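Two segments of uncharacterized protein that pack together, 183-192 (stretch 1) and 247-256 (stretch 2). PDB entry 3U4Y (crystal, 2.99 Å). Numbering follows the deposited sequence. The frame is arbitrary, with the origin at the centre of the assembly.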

# COMPACT_ATOMS: atom_id res chain seq x y z
N PHE A 183 7.67 2.01 -4.47
CA PHE A 183 8.55 2.60 -5.48
C PHE A 183 8.83 4.05 -5.15
O PHE A 183 8.17 4.66 -4.31
CB PHE A 183 7.90 2.56 -6.86
CG PHE A 183 8.09 1.28 -7.60
CD1 PHE A 183 9.24 1.05 -8.34
CD2 PHE A 183 7.11 0.30 -7.59
CE1 PHE A 183 9.41 -0.13 -9.05
CE2 PHE A 183 7.29 -0.87 -8.29
CZ PHE A 183 8.45 -1.09 -9.02
N THR A 184 9.81 4.62 -5.83
CA THR A 184 9.96 6.06 -5.82
C THR A 184 9.03 6.59 -6.89
O THR A 184 8.76 5.91 -7.87
CB THR A 184 11.41 6.46 -6.13
OG1 THR A 184 11.86 5.74 -7.29
CG2 THR A 184 12.30 6.15 -4.95
N PRO A 185 8.54 7.82 -6.71
CA PRO A 185 7.56 8.39 -7.63
C PRO A 185 7.97 8.29 -9.09
O PRO A 185 7.10 8.38 -9.96
CB PRO A 185 7.51 9.83 -7.19
CG PRO A 185 7.86 9.81 -5.78
CD PRO A 185 8.89 8.77 -5.64
N ASP A 186 9.26 8.10 -9.36
CA ASP A 186 9.80 8.03 -10.73
C ASP A 186 10.07 6.62 -11.22
O ASP A 186 10.45 6.43 -12.38
CB ASP A 186 11.06 8.89 -10.88
CG ASP A 186 12.05 8.71 -9.73
OD1 ASP A 186 11.94 9.45 -8.71
OD2 ASP A 186 12.95 7.85 -9.84
N GLY A 187 9.89 5.63 -10.33
CA GLY A 187 10.00 4.23 -10.68
C GLY A 187 11.41 3.69 -10.87
O GLY A 187 11.61 2.61 -11.46
N ASN A 188 12.40 4.42 -10.37
CA ASN A 188 13.79 4.09 -10.61
C ASN A 188 14.44 3.35 -9.44
O ASN A 188 15.49 2.73 -9.59
CB ASN A 188 14.57 5.35 -10.92
CG ASN A 188 14.14 5.99 -12.21
OD1 ASN A 188 13.90 5.30 -13.20
ND2 ASN A 188 14.04 7.31 -12.21
N PHE A 189 13.80 3.43 -8.29
CA PHE A 189 14.18 2.62 -7.15
C PHE A 189 12.94 2.05 -6.50
O PHE A 189 11.86 2.62 -6.59
CB PHE A 189 14.94 3.45 -6.13
CG PHE A 189 16.12 4.14 -6.69
CD1 PHE A 189 17.31 3.47 -6.85
CD2 PHE A 189 16.04 5.47 -7.07
CE1 PHE A 189 18.41 4.10 -7.38
CE2 PHE A 189 17.15 6.11 -7.60
CZ PHE A 189 18.33 5.43 -7.76
N ALA A 190 13.11 0.91 -5.85
CA ALA A 190 12.06 0.35 -5.01
C ALA A 190 12.64 0.14 -3.64
O ALA A 190 13.83 -0.10 -3.50
CB ALA A 190 11.57 -0.96 -5.59
N PHE A 191 11.81 0.23 -2.61
CA PHE A 191 12.25 -0.07 -1.25
C PHE A 191 11.52 -1.27 -0.63
O PHE A 191 10.29 -1.25 -0.52
CB PHE A 191 12.02 1.12 -0.36
CG PHE A 191 12.64 2.39 -0.85
CD1 PHE A 191 14.02 2.56 -0.82
CD2 PHE A 191 11.85 3.44 -1.26
CE1 PHE A 191 14.61 3.74 -1.24
CE2 PHE A 191 12.42 4.64 -1.68
CZ PHE A 191 13.81 4.79 -1.67
N VAL A 192 12.26 -2.28 -0.20
CA VAL A 192 11.67 -3.43 0.50
C VAL A 192 11.85 -3.37 2.00
O VAL A 192 12.97 -3.31 2.50
CB VAL A 192 12.24 -4.75 0.03
CG1 VAL A 192 11.38 -5.87 0.57
CG2 VAL A 192 12.27 -4.81 -1.45
N ASN A 247 16.42 10.46 4.54
CA ASN A 247 16.57 11.22 3.32
C ASN A 247 17.06 10.27 2.25
O ASN A 247 17.80 9.36 2.56
CB ASN A 247 17.61 12.31 3.49
CG ASN A 247 17.07 13.52 4.21
OD1 ASN A 247 17.67 13.99 5.18
ND2 ASN A 247 15.96 14.06 3.71
N PHE A 248 16.65 10.48 1.01
CA PHE A 248 17.14 9.64 -0.06
C PHE A 248 17.95 10.46 -1.02
O PHE A 248 17.65 11.61 -1.29
CB PHE A 248 16.00 8.97 -0.80
CG PHE A 248 16.44 7.91 -1.77
CD1 PHE A 248 17.28 6.89 -1.37
CD2 PHE A 248 15.97 7.92 -3.09
CE1 PHE A 248 17.66 5.90 -2.26
CE2 PHE A 248 16.35 6.94 -3.98
CZ PHE A 248 17.19 5.93 -3.56
N ASN A 249 19.00 9.85 -1.53
CA ASN A 249 19.84 10.50 -2.49
C ASN A 249 19.73 9.79 -3.82
O ASN A 249 20.20 8.66 -3.99
CB ASN A 249 21.27 10.50 -2.02
CG ASN A 249 22.17 11.16 -2.99
OD1 ASN A 249 22.48 10.61 -4.05
ND2 ASN A 249 22.56 12.38 -2.66
N GLN A 250 19.11 10.47 -4.77
CA GLN A 250 18.67 9.81 -5.98
C GLN A 250 19.76 9.54 -7.01
O GLN A 250 19.50 8.89 -8.01
CB GLN A 250 17.51 10.56 -6.60
CG GLN A 250 16.17 9.96 -6.25
CD GLN A 250 15.12 11.00 -5.97
OE1 GLN A 250 15.38 11.98 -5.26
NE2 GLN A 250 13.92 10.81 -6.53
N LEU A 251 20.98 10.02 -6.75
CA LEU A 251 22.07 9.73 -7.67
C LEU A 251 22.86 8.53 -7.23
O LEU A 251 23.12 7.62 -8.02
CB LEU A 251 23.02 10.89 -7.78
CG LEU A 251 22.44 12.19 -8.28
CD1 LEU A 251 23.45 13.30 -8.02
CD2 LEU A 251 22.13 12.00 -9.75
N SER A 252 23.27 8.55 -5.96
CA SER A 252 24.10 7.47 -5.42
C SER A 252 23.26 6.29 -4.92
O SER A 252 23.78 5.20 -4.74
CB SER A 252 25.00 7.99 -4.30
OG SER A 252 24.26 8.27 -3.13
N GLY A 253 21.97 6.52 -4.73
CA GLY A 253 21.08 5.47 -4.27
C GLY A 253 21.24 5.17 -2.79
O GLY A 253 21.20 4.01 -2.40
N THR A 254 21.42 6.22 -1.97
CA THR A 254 21.69 6.04 -0.55
C THR A 254 20.69 6.68 0.43
O THR A 254 20.43 7.88 0.40
CB THR A 254 23.15 6.47 -0.17
OG1 THR A 254 23.35 7.85 -0.47
CG2 THR A 254 24.19 5.63 -0.91
N LEU A 255 20.15 5.85 1.32
CA LEU A 255 19.20 6.28 2.35
C LEU A 255 19.92 6.72 3.63
O LEU A 255 20.64 5.95 4.22
CB LEU A 255 18.29 5.11 2.71
CG LEU A 255 16.98 4.91 1.98
CD1 LEU A 255 16.18 3.84 2.67
CD2 LEU A 255 16.20 6.21 1.95
N SER A 256 19.70 7.95 4.07
CA SER A 256 20.41 8.46 5.24
C SER A 256 19.45 8.74 6.39
O SER A 256 18.50 9.50 6.24
CB SER A 256 21.18 9.74 4.87
OG SER A 256 21.67 9.71 3.53

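The contact is built around three phenylalanines, with Phe248 packing against both Phe189 and Phe191. The two residues of stretch 1 lie on the same strand, two positions apart in sequence, so both direct CA-to-CB toward stretch 2, and both adopt the m rotamer, whereas Ala190 between them is out of reach. Phe248 takes chi1 t (-170°), which brings its ring to both partners. Its edge points at the face of Phe189, with centroids 5.0 Å apart, planes at 83° and a closest approach of 3.4 Å between Phe189 CD2 and Phe248 CE2. Its own face receives the edge of Phe191, with centroids at 5.1 Å, planes at 84° and 3.9 Å between Phe191 CE1 and Phe248 CE1. Phe248 thus presents its edge in one pair and its face in the other.

The far end of the Phe189 ring reaches the turn of stretch 2. Phe189 CZ lies 3.7 Å from Gln250 O, which sits at the ring edge, and Phe189 CE1 is 4.3 Å from Gly253 CA. Gly253 has positive phi (76°), a conformation that favours glycine, and an ideal CB there would lie 3.7 Å from Phe189 CE1. Leu255, with chi1 off-well at -91°, places CG 4.2 Å from Phe191 CE1.

The one hydrogen bond across the contact joins Gln250 and Asp186. The CA-to-CB bond of Gln250 points sideways, but its off-well chi1 (-98°) and chi2 (140°) carry the amide to Asp186, where Gln250 NE2 donates a weak hydrogen bond to Asp186 OD1 (3.2 Å, 132°). Asp186, chi1 p, also accepts a weak bond at OD2 from Asn188 ND2 (2.7 Å). Thr184, likewise p, accepts a hydrogen bond at OG1 from Phe189 N (3.2 Å), while its CG2 lies 4.2 Å from Phe248 CE2. The CA-to-CB bond of Asn249 points away from stretch 1, and its OD1 accepts hydrogen bonds from Leu251 N (3.1 Å) and Ser252 N (2.9 Å), bracing the turn.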